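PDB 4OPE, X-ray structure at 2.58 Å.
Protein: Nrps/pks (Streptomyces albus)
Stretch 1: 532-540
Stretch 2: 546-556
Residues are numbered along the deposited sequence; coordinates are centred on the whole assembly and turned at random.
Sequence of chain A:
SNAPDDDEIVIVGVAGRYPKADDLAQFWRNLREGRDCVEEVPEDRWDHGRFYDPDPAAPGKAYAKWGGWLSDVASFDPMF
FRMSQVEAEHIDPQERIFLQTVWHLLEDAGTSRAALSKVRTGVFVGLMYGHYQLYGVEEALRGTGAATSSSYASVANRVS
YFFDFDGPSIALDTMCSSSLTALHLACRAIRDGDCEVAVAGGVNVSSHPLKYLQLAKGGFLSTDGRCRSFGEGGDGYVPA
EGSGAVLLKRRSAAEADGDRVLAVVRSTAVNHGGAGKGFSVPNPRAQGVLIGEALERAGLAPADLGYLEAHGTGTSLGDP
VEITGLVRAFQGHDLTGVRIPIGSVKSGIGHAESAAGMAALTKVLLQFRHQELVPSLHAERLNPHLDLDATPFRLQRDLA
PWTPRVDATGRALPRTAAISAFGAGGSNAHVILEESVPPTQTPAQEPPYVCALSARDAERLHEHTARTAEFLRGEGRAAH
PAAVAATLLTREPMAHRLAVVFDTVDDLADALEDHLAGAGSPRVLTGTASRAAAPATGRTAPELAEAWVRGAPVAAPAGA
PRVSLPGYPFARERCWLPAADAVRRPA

Stretch 1 532-540: AAAPATGRT
Stretch 2 (546-556) EAWVRGAPVAA

Two arginines, one from each stretch, supply every direct hydrogen bond of this contact, and both donate across the contact to backbone carbonyls. R550, ending a helix that begins before E546, adopts chi1 m (-61°), chi2 t (-170°), chi3 m (-80°) and chi4 -83°, which presents its guanidinium edge to the extended loop of A534-A536. There R550 NE donates to A534 O (2.7 Å) and R550 NH2 to the same A534 O (2.9 Å), so one carbonyl receives two N-H groups; a weak bond from R550 NH2 to P535 O (2.9 Å) follows. A water 3.0 Å from R550 NH2 and 3.1 Å from T537 N accepts from both, extending the network along stretch 1.

The chain of 533-536 is extended (phi -52 to -67°, psi 127 to 178°), running roughly opposite to the helix but broadly along A552-A555. Its register sets P535 CA 5.4 Å from A552 CA and A536 CA 5.0 Å from A547 CA. Small side chains meet here: A547 CB lies 3.9 Å from A536 CB and 3.6 Å from A536 N, while A552 CB packs 3.9 Å from P535 CA. A533 CB points toward stretch 2, reaching R550 O at 3.2 Å and R550 CB at 3.7 Å.

The helix closes with a Schellman motif: G551 takes phi 123°, psi 5°, and A552 N donates to A547 O (3.0 Å). At these angles a CB would jam against the preceding carbonyl oxygen. Beyond it, A552-A556 is extended (phi -76 to -121°, psi 133 to 142° except 150° at P553).

The second arginine, R539 (phi -98°, psi 4°), follows T537 (phi -85°, psi -5°) and G538 (phi 176°, psi -178°). Its m, m, m rotamer, with chi4 -171°, folds the side chain so that R539 NH2 donates to A555 O at 2.9 Å, nearly straight at 163°, with V554 CG1 4.1 Å from R539 NH2.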

# COMPACT_ATOMS: atom_id res chain seq x y z
N ALA A 532 3.22 5.95 42.24
CA ALA A 532 3.15 4.93 43.29
C ALA A 532 2.00 5.11 44.29
O ALA A 532 2.10 4.68 45.45
CB ALA A 532 4.49 4.80 44.00
N ALA A 533 0.90 5.69 43.84
CA ALA A 533 -0.26 5.84 44.72
C ALA A 533 -0.66 4.52 45.37
O ALA A 533 -0.52 3.44 44.80
CB ALA A 533 -1.43 6.43 43.98
N ALA A 534 -1.15 4.62 46.58
CA ALA A 534 -1.53 3.43 47.30
C ALA A 534 -2.62 2.70 46.52
O ALA A 534 -3.66 3.28 46.15
CB ALA A 534 -2.00 3.77 48.72
N PRO A 535 -2.38 1.44 46.26
CA PRO A 535 -3.43 0.64 45.63
C PRO A 535 -4.65 0.44 46.56
O PRO A 535 -4.65 0.84 47.71
CB PRO A 535 -2.72 -0.71 45.34
CG PRO A 535 -1.58 -0.78 46.35
CD PRO A 535 -1.17 0.65 46.60
N ALA A 536 -5.67 -0.23 46.06
CA ALA A 536 -6.87 -0.44 46.79
C ALA A 536 -6.60 -1.30 48.00
O ALA A 536 -5.81 -2.23 47.92
CB ALA A 536 -7.93 -1.10 45.91
N THR A 537 -7.30 -0.99 49.10
CA THR A 537 -7.17 -1.70 50.35
C THR A 537 -8.04 -2.93 50.39
O THR A 537 -7.98 -3.70 51.35
CB THR A 537 -7.50 -0.77 51.55
OG1 THR A 537 -8.85 -0.25 51.49
CG2 THR A 537 -6.52 0.34 51.62
N GLY A 538 -8.85 -3.12 49.35
CA GLY A 538 -9.72 -4.28 49.20
C GLY A 538 -10.57 -4.10 47.94
O GLY A 538 -10.44 -3.10 47.24
N ARG A 539 -11.46 -5.04 47.66
CA ARG A 539 -12.23 -5.04 46.40
C ARG A 539 -13.66 -4.46 46.46
O ARG A 539 -14.36 -4.47 45.46
CB ARG A 539 -12.25 -6.46 45.78
CG ARG A 539 -10.92 -6.94 45.10
CD ARG A 539 -10.31 -6.06 43.95
NE ARG A 539 -11.13 -5.86 42.73
CZ ARG A 539 -10.70 -5.29 41.58
NH1 ARG A 539 -9.44 -4.86 41.45
NH2 ARG A 539 -11.52 -5.16 40.53
N THR A 540 -14.09 -3.92 47.59
CA THR A 540 -15.34 -3.17 47.57
C THR A 540 -15.18 -1.91 46.72
O THR A 540 -14.11 -1.36 46.57
CB THR A 540 -15.81 -2.67 48.95
OG1 THR A 540 -14.94 -1.61 49.38
CG2 THR A 540 -15.83 -3.81 50.01
N GLU A 546 -11.69 4.95 45.71
CA GLU A 546 -10.67 5.81 46.34
C GLU A 546 -9.26 5.61 45.73
O GLU A 546 -8.46 6.54 45.64
CB GLU A 546 -10.66 5.62 47.87
CG GLU A 546 -11.88 6.25 48.59
CD GLU A 546 -11.94 5.93 50.10
OE1 GLU A 546 -11.60 4.79 50.50
OE2 GLU A 546 -12.34 6.82 50.91
N ALA A 547 -8.96 4.39 45.32
CA ALA A 547 -7.67 4.07 44.77
C ALA A 547 -7.49 4.68 43.40
O ALA A 547 -6.46 5.21 43.10
CB ALA A 547 -7.50 2.56 44.72
N TRP A 548 -8.53 4.58 42.58
CA TRP A 548 -8.56 5.18 41.28
C TRP A 548 -8.29 6.65 41.31
O TRP A 548 -7.48 7.16 40.54
CB TRP A 548 -9.92 4.92 40.64
CG TRP A 548 -10.05 5.47 39.25
CD1 TRP A 548 -10.80 6.57 38.84
CD2 TRP A 548 -9.40 4.98 38.11
NE1 TRP A 548 -10.64 6.75 37.50
CE2 TRP A 548 -9.78 5.79 37.03
CE3 TRP A 548 -8.52 3.93 37.89
CZ2 TRP A 548 -9.32 5.57 35.74
CZ3 TRP A 548 -8.05 3.70 36.60
CH2 TRP A 548 -8.45 4.52 35.55
N VAL A 549 -8.99 7.36 42.17
CA VAL A 549 -8.75 8.79 42.36
C VAL A 549 -7.33 9.14 42.84
O VAL A 549 -6.77 10.17 42.42
CB VAL A 549 -9.85 9.40 43.24
CG1 VAL A 549 -9.55 10.83 43.62
CG2 VAL A 549 -11.16 9.34 42.46
N ARG A 550 -6.72 8.29 43.67
CA ARG A 550 -5.27 8.52 44.01
C ARG A 550 -4.30 8.34 42.84
O ARG A 550 -3.16 8.88 42.88
CB ARG A 550 -4.77 7.56 45.07
CG ARG A 550 -5.45 7.61 46.41
CD ARG A 550 -4.66 6.78 47.39
NE ARG A 550 -4.89 5.34 47.31
CZ ARG A 550 -5.91 4.72 47.90
NH1 ARG A 550 -6.84 5.40 48.58
NH2 ARG A 550 -6.03 3.43 47.78
N GLY A 551 -4.71 7.57 41.84
CA GLY A 551 -3.90 7.30 40.65
C GLY A 551 -3.62 5.84 40.39
O GLY A 551 -2.89 5.50 39.46
N ALA A 552 -4.23 4.97 41.18
CA ALA A 552 -3.94 3.54 41.13
C ALA A 552 -4.81 2.85 40.11
O ALA A 552 -5.99 3.17 39.98
CB ALA A 552 -4.18 2.90 42.50
N PRO A 553 -4.25 1.87 39.40
CA PRO A 553 -5.09 1.19 38.42
C PRO A 553 -6.02 0.26 39.12
O PRO A 553 -5.64 -0.28 40.10
CB PRO A 553 -4.10 0.36 37.58
CG PRO A 553 -2.88 0.20 38.45
CD PRO A 553 -2.86 1.35 39.43
N VAL A 554 -7.20 0.04 38.56
CA VAL A 554 -8.10 -0.97 39.02
C VAL A 554 -8.37 -1.95 37.86
O VAL A 554 -8.64 -1.54 36.74
CB VAL A 554 -9.39 -0.29 39.48
CG1 VAL A 554 -10.51 -1.31 39.63
CG2 VAL A 554 -9.15 0.52 40.75
N ALA A 555 -8.30 -3.24 38.12
CA ALA A 555 -8.51 -4.25 37.09
C ALA A 555 -9.98 -4.41 36.84
O ALA A 555 -10.80 -4.38 37.79
CB ALA A 555 -7.94 -5.58 37.54
N ALA A 556 -10.33 -4.59 35.56
CA ALA A 556 -11.69 -5.03 35.18
C ALA A 556 -11.83 -6.53 35.48
O ALA A 556 -10.88 -7.31 35.26
CB ALA A 556 -11.97 -4.75 33.70
O HOH W 1 -8.41 1.82 48.57